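Local coordinates for ferredoxin (Thauera aromatica, PDB 1RGV), which carries electrons on two [4Fe-4S] clusters and probably serves as the electron donor of 4-hydroxybenzoyl-CoA reductase, at residues I4-T9 and D27-I32; T9-C14 and V52-C57. One frame throughout, in Å; residues are numbered along the deposited sequence.

Contact 1: residues I4-T9 and D27-I32. With SF4 (iron/sulfur cluster), chain B.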
loop_
_atom_site.group_PDB
_atom_site.type_symbol
_atom_site.label_atom_id
_atom_site.label_comp_id
_atom_site.label_asym_id
_atom_site.label_seq_id
_atom_site.Cartn_x
_atom_site.Cartn_y
_atom_site.Cartn_z
ATOM N N ILE A 4 4.994 -5.548 -0.491
ATOM C CA ILE A 4 4.728 -6.724 0.328
ATOM C C ILE A 4 5.826 -7.795 0.355
ATOM O O ILE A 4 6.342 -8.213 -0.685
ATOM C CB ILE A 4 3.390 -7.360 -0.095
ATOM C CG1 ILE A 4 2.275 -6.316 0.051
ATOM C CG2 ILE A 4 3.107 -8.603 0.738
ATOM C CD1 ILE A 4 0.942 -6.733 -0.537
ATOM N N ASN A 5 6.168 -8.214 1.576
ATOM C CA ASN A 5 7.177 -9.238 1.846
ATOM C C ASN A 5 6.798 -10.556 1.221
ATOM O O ASN A 5 5.778 -10.673 0.546
ATOM C CB ASN A 5 7.298 -9.501 3.347
ATOM C CG ASN A 5 8.414 -8.735 3.983
ATOM O OD1 ASN A 5 9.247 -8.148 3.293
ATOM N ND2 ASN A 5 8.454 -8.742 5.315
ATOM N N ASP A 6 7.625 -11.560 1.484
ATOM C CA ASP A 6 7.368 -12.892 0.991
ATOM C C ASP A 6 6.706 -13.651 2.136
ATOM O O ASP A 6 6.345 -14.819 2.004
ATOM C CB ASP A 6 8.667 -13.575 0.582
ATOM C CG ASP A 6 8.467 -14.539 -0.568
ATOM O OD1 ASP A 6 7.556 -15.401 -0.484
ATOM O OD2 ASP A 6 9.218 -14.433 -1.564
ATOM N N ASP A 7 6.551 -12.975 3.271
ATOM C CA ASP A 7 5.907 -13.585 4.426
ATOM C C ASP A 7 4.399 -13.446 4.282
ATOM O O ASP A 7 3.634 -13.880 5.145
ATOM C CB ASP A 7 6.358 -12.922 5.728
ATOM C CG ASP A 7 7.796 -13.241 6.076
ATOM O OD1 ASP A 7 8.300 -14.295 5.630
ATOM O OD2 ASP A 7 8.418 -12.443 6.807
ATOM N N CYS A 8 3.975 -12.826 3.188
ATOM C CA CYS A 8 2.557 -12.650 2.937
ATOM C C CYS A 8 1.889 -14.023 3.018
ATOM O O CYS A 8 2.426 -15.012 2.521
ATOM C CB CYS A 8 2.351 -12.035 1.553
ATOM S SG CYS A 8 0.627 -11.863 1.059
ATOM N N THR A 9 0.725 -14.078 3.658
ATOM C CA THR A 9 -0.019 -15.326 3.810
ATOM C C THR A 9 -1.181 -15.372 2.823
ATOM O O THR A 9 -1.887 -16.377 2.713
ATOM C CB THR A 9 -0.557 -15.464 5.260
ATOM O OG1 THR A 9 0.550 -15.615 6.157
ATOM C CG2 THR A 9 -1.477 -16.672 5.401
ATOM N N ASP A 27 -0.266 -14.880 -5.995
ATOM C CA ASP A 27 -0.020 -16.244 -5.536
ATOM C C ASP A 27 1.427 -16.592 -5.851
ATOM O O ASP A 27 1.834 -16.581 -7.012
ATOM C CB ASP A 27 -0.963 -17.212 -6.262
ATOM C CG ASP A 27 -0.727 -18.665 -5.881
ATOM O OD1 ASP A 27 -0.683 -18.967 -4.671
ATOM O OD2 ASP A 27 -0.595 -19.510 -6.791
ATOM N N PRO A 28 2.222 -16.929 -4.827
ATOM C CA PRO A 28 1.886 -17.041 -3.401
ATOM C C PRO A 28 1.598 -15.749 -2.619
ATOM O O PRO A 28 0.897 -15.792 -1.604
ATOM C CB PRO A 28 3.094 -17.775 -2.836
ATOM C CG PRO A 28 4.210 -17.183 -3.637
ATOM C CD PRO A 28 3.656 -17.201 -5.044
ATOM N N ILE A 29 2.130 -14.612 -3.065
ATOM C CA ILE A 29 1.907 -13.363 -2.332
ATOM C C ILE A 29 1.216 -12.252 -3.121
ATOM O O ILE A 29 1.103 -12.315 -4.347
ATOM C CB ILE A 29 3.239 -12.799 -1.770
ATOM C CG1 ILE A 29 4.157 -12.367 -2.920
ATOM C CG2 ILE A 29 3.922 -13.849 -0.903
ATOM C CD1 ILE A 29 5.500 -11.804 -2.469
ATOM N N TYR A 30 0.753 -11.234 -2.401
ATOM C CA TYR A 30 0.077 -10.094 -3.009
ATOM C C TYR A 30 1.080 -9.034 -3.458
ATOM O O TYR A 30 2.183 -8.936 -2.913
ATOM C CB TYR A 30 -0.918 -9.498 -2.018
ATOM C CG TYR A 30 -2.218 -10.267 -1.925
ATOM C CD1 TYR A 30 -2.232 -11.664 -1.944
ATOM C CD2 TYR A 30 -3.439 -9.598 -1.802
ATOM C CE1 TYR A 30 -3.429 -12.372 -1.845
ATOM C CE2 TYR A 30 -4.641 -10.298 -1.699
ATOM C CZ TYR A 30 -4.626 -11.681 -1.720
ATOM O OH TYR A 30 -5.804 -12.378 -1.612
ATOM N N VAL A 31 0.689 -8.237 -4.450
ATOM C CA VAL A 31 1.566 -7.208 -4.999
ATOM C C VAL A 31 0.983 -5.793 -4.949
ATOM O O VAL A 31 -0.194 -5.585 -5.255
ATOM C CB VAL A 31 1.910 -7.525 -6.468
ATOM C CG1 VAL A 31 3.033 -6.620 -6.941
ATOM C CG2 VAL A 31 2.285 -8.994 -6.612
ATOM N N ILE A 32 1.815 -4.826 -4.567
ATOM C CA ILE A 32 1.399 -3.428 -4.497
ATOM C C ILE A 32 1.936 -2.669 -5.709
ATOM O O ILE A 32 3.082 -2.865 -6.116
ATOM C CB ILE A 32 1.936 -2.725 -3.226
ATOM C CG1 ILE A 32 1.192 -3.227 -1.989
ATOM C CG2 ILE A 32 1.801 -1.208 -3.366
ATOM C CD1 ILE A 32 1.687 -2.601 -0.691
HETATM FE FE1 SF4 B . -0.813 -9.064 5.077
HETATM FE FE2 SF4 B . -2.364 -8.499 2.769
HETATM FE FE3 SF4 B . -0.415 -10.411 2.784
HETATM FE FE4 SF4 B . -2.771 -10.753 4.221
HETATM S S1 SF4 B . -2.511 -10.552 1.863
HETATM S S2 SF4 B . -0.801 -11.223 4.709
HETATM S S3 SF4 B . -3.161 -8.633 4.787
HETATM S S4 SF4 B . -0.083 -8.319 3.004
#
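The Tyr30 ring and Cys8 meet obliquely beside a [4Fe-4S] cluster. One face of the ring is covered by cluster sulfide S1, 3.7 Å above the plane and over its centre. Cys8 SG stands 5.0 Å from the ring centroid, well off the normal, in a sulfur-aromatic contact. At the far end of the ring, the hydroxyl has Asp12 as its partner. Cys8 SG binds iron FE3 at 2.5 Å and also accepts a fairly straight hydrogen bond from Tyr30 N (3.5 Å, 162°). The thiolate is thus held by metal and backbone together, and the N-H would be expected to temper its negative charge. SG lies anti to the backbone N (chi1 176°), turned in toward the iron, while Cys8 CB packs on Ile29 CG2. The other branch of Ile29 ends at CD1, against Asn5 O. Ile4 runs side by side with Tyr30 and puts CD1 3.6 Å from Tyr30 CB; the same methyl reaches CG1 of Ile32, a residue whose side chain crosses that of Ile4 at about a right angle. Ile4, Tyr30 and Cys8 line one side of a site built on a CxxCxxC motif, Cys8 being its first cysteine, with the fourth ligand from remote Cys53, as in bacterial 2[4Fe-4S] ferredoxins.

Contact 2: residues T9-C14 and V52-C57. With SF4 (iron/sulfur cluster), chain B.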
loop_
_atom_site.group_PDB
_atom_site.type_symbol
_atom_site.label_atom_id
_atom_site.label_comp_id
_atom_site.label_asym_id
_atom_site.label_seq_id
_atom_site.Cartn_x
_atom_site.Cartn_y
_atom_site.Cartn_z
ATOM N N THR A 9 0.725 -14.078 3.658
ATOM C CA THR A 9 -0.019 -15.326 3.810
ATOM C C THR A 9 -1.181 -15.372 2.823
ATOM O O THR A 9 -1.887 -16.377 2.713
ATOM C CB THR A 9 -0.557 -15.464 5.260
ATOM O OG1 THR A 9 0.550 -15.615 6.157
ATOM C CG2 THR A 9 -1.477 -16.672 5.401
ATOM N N ALA A 10 -1.367 -14.276 2.098
ATOM C CA ALA A 10 -2.439 -14.176 1.116
ATOM C C ALA A 10 -3.812 -14.313 1.772
ATOM O O ALA A 10 -4.699 -14.966 1.228
ATOM C CB ALA A 10 -2.261 -15.243 0.041
ATOM N N CYS A 11 -3.984 -13.695 2.940
ATOM C CA CYS A 11 -5.259 -13.755 3.649
ATOM C C CYS A 11 -6.274 -12.785 3.034
ATOM O O CYS A 11 -7.456 -12.801 3.387
ATOM C CB CYS A 11 -5.064 -13.442 5.135
ATOM S SG CYS A 11 -4.633 -11.729 5.512
ATOM N N ASP A 12 -5.799 -11.936 2.124
ATOM C CA ASP A 12 -6.654 -10.980 1.419
ATOM C C ASP A 12 -7.258 -9.870 2.299
ATOM O O ASP A 12 -7.916 -8.949 1.800
ATOM C CB ASP A 12 -7.763 -11.763 0.696
ATOM C CG ASP A 12 -8.574 -10.900 -0.251
ATOM O OD1 ASP A 12 -9.642 -10.403 0.168
ATOM O OD2 ASP A 12 -8.143 -10.712 -1.412
ATOM N N ALA A 13 -7.003 -9.943 3.601
ATOM C CA ALA A 13 -7.530 -8.973 4.551
ATOM C C ALA A 13 -7.179 -7.508 4.295
ATOM O O ALA A 13 -7.786 -6.618 4.889
ATOM C CB ALA A 13 -7.093 -9.353 5.951
ATOM N N CYS A 14 -6.226 -7.245 3.411
ATOM C CA CYS A 14 -5.809 -5.867 3.166
ATOM C C CYS A 14 -6.480 -5.123 2.019
ATOM O O CYS A 14 -6.555 -3.895 2.043
ATOM C CB CYS A 14 -4.294 -5.816 2.959
ATOM S SG CYS A 14 -3.717 -6.778 1.545
ATOM N N VAL A 52 -4.512 -4.260 9.372
ATOM C CA VAL A 52 -5.198 -5.553 9.325
ATOM C C VAL A 52 -4.271 -6.688 8.918
ATOM O O VAL A 52 -4.694 -7.846 8.858
ATOM C CB VAL A 52 -6.381 -5.555 8.332
ATOM C CG1 VAL A 52 -7.402 -4.500 8.729
ATOM C CG2 VAL A 52 -5.868 -5.325 6.910
ATOM N N CYS A 53 -3.013 -6.369 8.631
ATOM C CA CYS A 53 -2.080 -7.405 8.217
ATOM C C CYS A 53 -1.506 -8.208 9.375
ATOM O O CYS A 53 -0.815 -7.666 10.236
ATOM C CB CYS A 53 -0.931 -6.812 7.407
ATOM S SG CYS A 53 0.345 -8.049 7.048
ATOM N N PRO A 54 -1.778 -9.522 9.396
ATOM C CA PRO A 54 -1.294 -10.423 10.447
ATOM C C PRO A 54 0.171 -10.822 10.291
ATOM O O PRO A 54 0.880 -11.006 11.281
ATOM C CB PRO A 54 -2.229 -11.620 10.326
ATOM C CG PRO A 54 -2.471 -11.688 8.852
ATOM C CD PRO A 54 -2.691 -10.232 8.478
ATOM N N ALA A 55 0.624 -10.953 9.049
ATOM C CA ALA A 55 2.000 -11.355 8.782
ATOM C C ALA A 55 3.017 -10.234 8.971
ATOM O O ALA A 55 4.224 -10.479 8.924
ATOM C CB ALA A 55 2.110 -11.918 7.371
ATOM N N ASP A 56 2.535 -9.012 9.187
ATOM C CA ASP A 56 3.430 -7.870 9.369
ATOM C C ASP A 56 4.435 -7.908 8.212
ATOM O O ASP A 56 5.648 -7.979 8.426
ATOM C CB ASP A 56 4.163 -8.005 10.708
ATOM C CG ASP A 56 4.885 -6.734 11.115
ATOM O OD1 ASP A 56 5.705 -6.218 10.324
ATOM O OD2 ASP A 56 4.634 -6.254 12.241
ATOM N N CYS A 57 3.922 -7.857 6.985
ATOM C CA CYS A 57 4.774 -7.943 5.799
ATOM C C CYS A 57 4.633 -6.811 4.781
ATOM O O CYS A 57 4.717 -7.050 3.576
ATOM C CB CYS A 57 4.507 -9.276 5.100
ATOM S SG CYS A 57 2.753 -9.558 4.714
HETATM FE FE1 SF4 B . -0.813 -9.064 5.077
HETATM FE FE2 SF4 B . -2.364 -8.499 2.769
HETATM FE FE3 SF4 B . -0.415 -10.411 2.784
HETATM FE FE4 SF4 B . -2.771 -10.753 4.221
HETATM S S1 SF4 B . -2.511 -10.552 1.863
HETATM S S2 SF4 B . -0.801 -11.223 4.709
HETATM S S3 SF4 B . -3.161 -8.633 4.787
HETATM S S4 SF4 B . -0.083 -8.319 3.004
#
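Van der Waals contacts join Val52 to Ala13 and Cys14, and Pro54 to Cys11. Val52 CG2 lies against Ala13 O and Cys14 CA, with the CB atoms of both residues farther off as its apolar partners. Pro54 CD lies 3.8 Å from Cys11 SG, with CG next, and Ala55 CB faces sulfide S2 and, more distantly, Thr9 OG1. No hydrogen bond crosses between the segments, but both bind the same cluster. In this metal coordination Cys11 SG binds iron FE4, Cys14 SG binds FE2 and Cys53 SG, anti to its backbone N (chi1 173°), reaches FE1, each at 2.5 Å. Cys57 is not a ligand here; its SG approaches sulfide S4 at 3.5 Å. The hydrogen bonds stay local, and each ends on a cysteine sulfur of its own segment: Ala13 N donates to Cys11 SG at 3.5 Å, and Cys57 N to Cys53 SG at 3.6 Å, the latter at 164°. Such bonds would be expected to offset part of the thiolate charge. In the fold, residues 9-14 belong to the loop preceding strand 23-24, while residues 52-57 lead out of helix 48-52 into the long connection before helix 68-78.

How the contacts relate
Contacts 1 and 2 enclose the same [4Fe-4S] cluster, their centres 8 Å apart, and illustrate how ligands from distant parts of a chain share one cofactor: Cys8 comes from contact 1, the other three cysteines from contact 2. Thr9 belongs to both and brings its N to 3.4 Å from sulfide S2. Two probable hydrogen bonds tie the contacts directly, Asn5 N to Cys57 O at 2.7 Å and, from the ring of contact 1, Tyr30 OH to Asp12 OD2 at 2.9 Å. Packing adds Cys8 CA against Cys57 SG at 3.6 Å. Ile32 of contact 1 touches the second cluster, whereas the side chain of Cys14 in contact 2 lies about 7 Å from it.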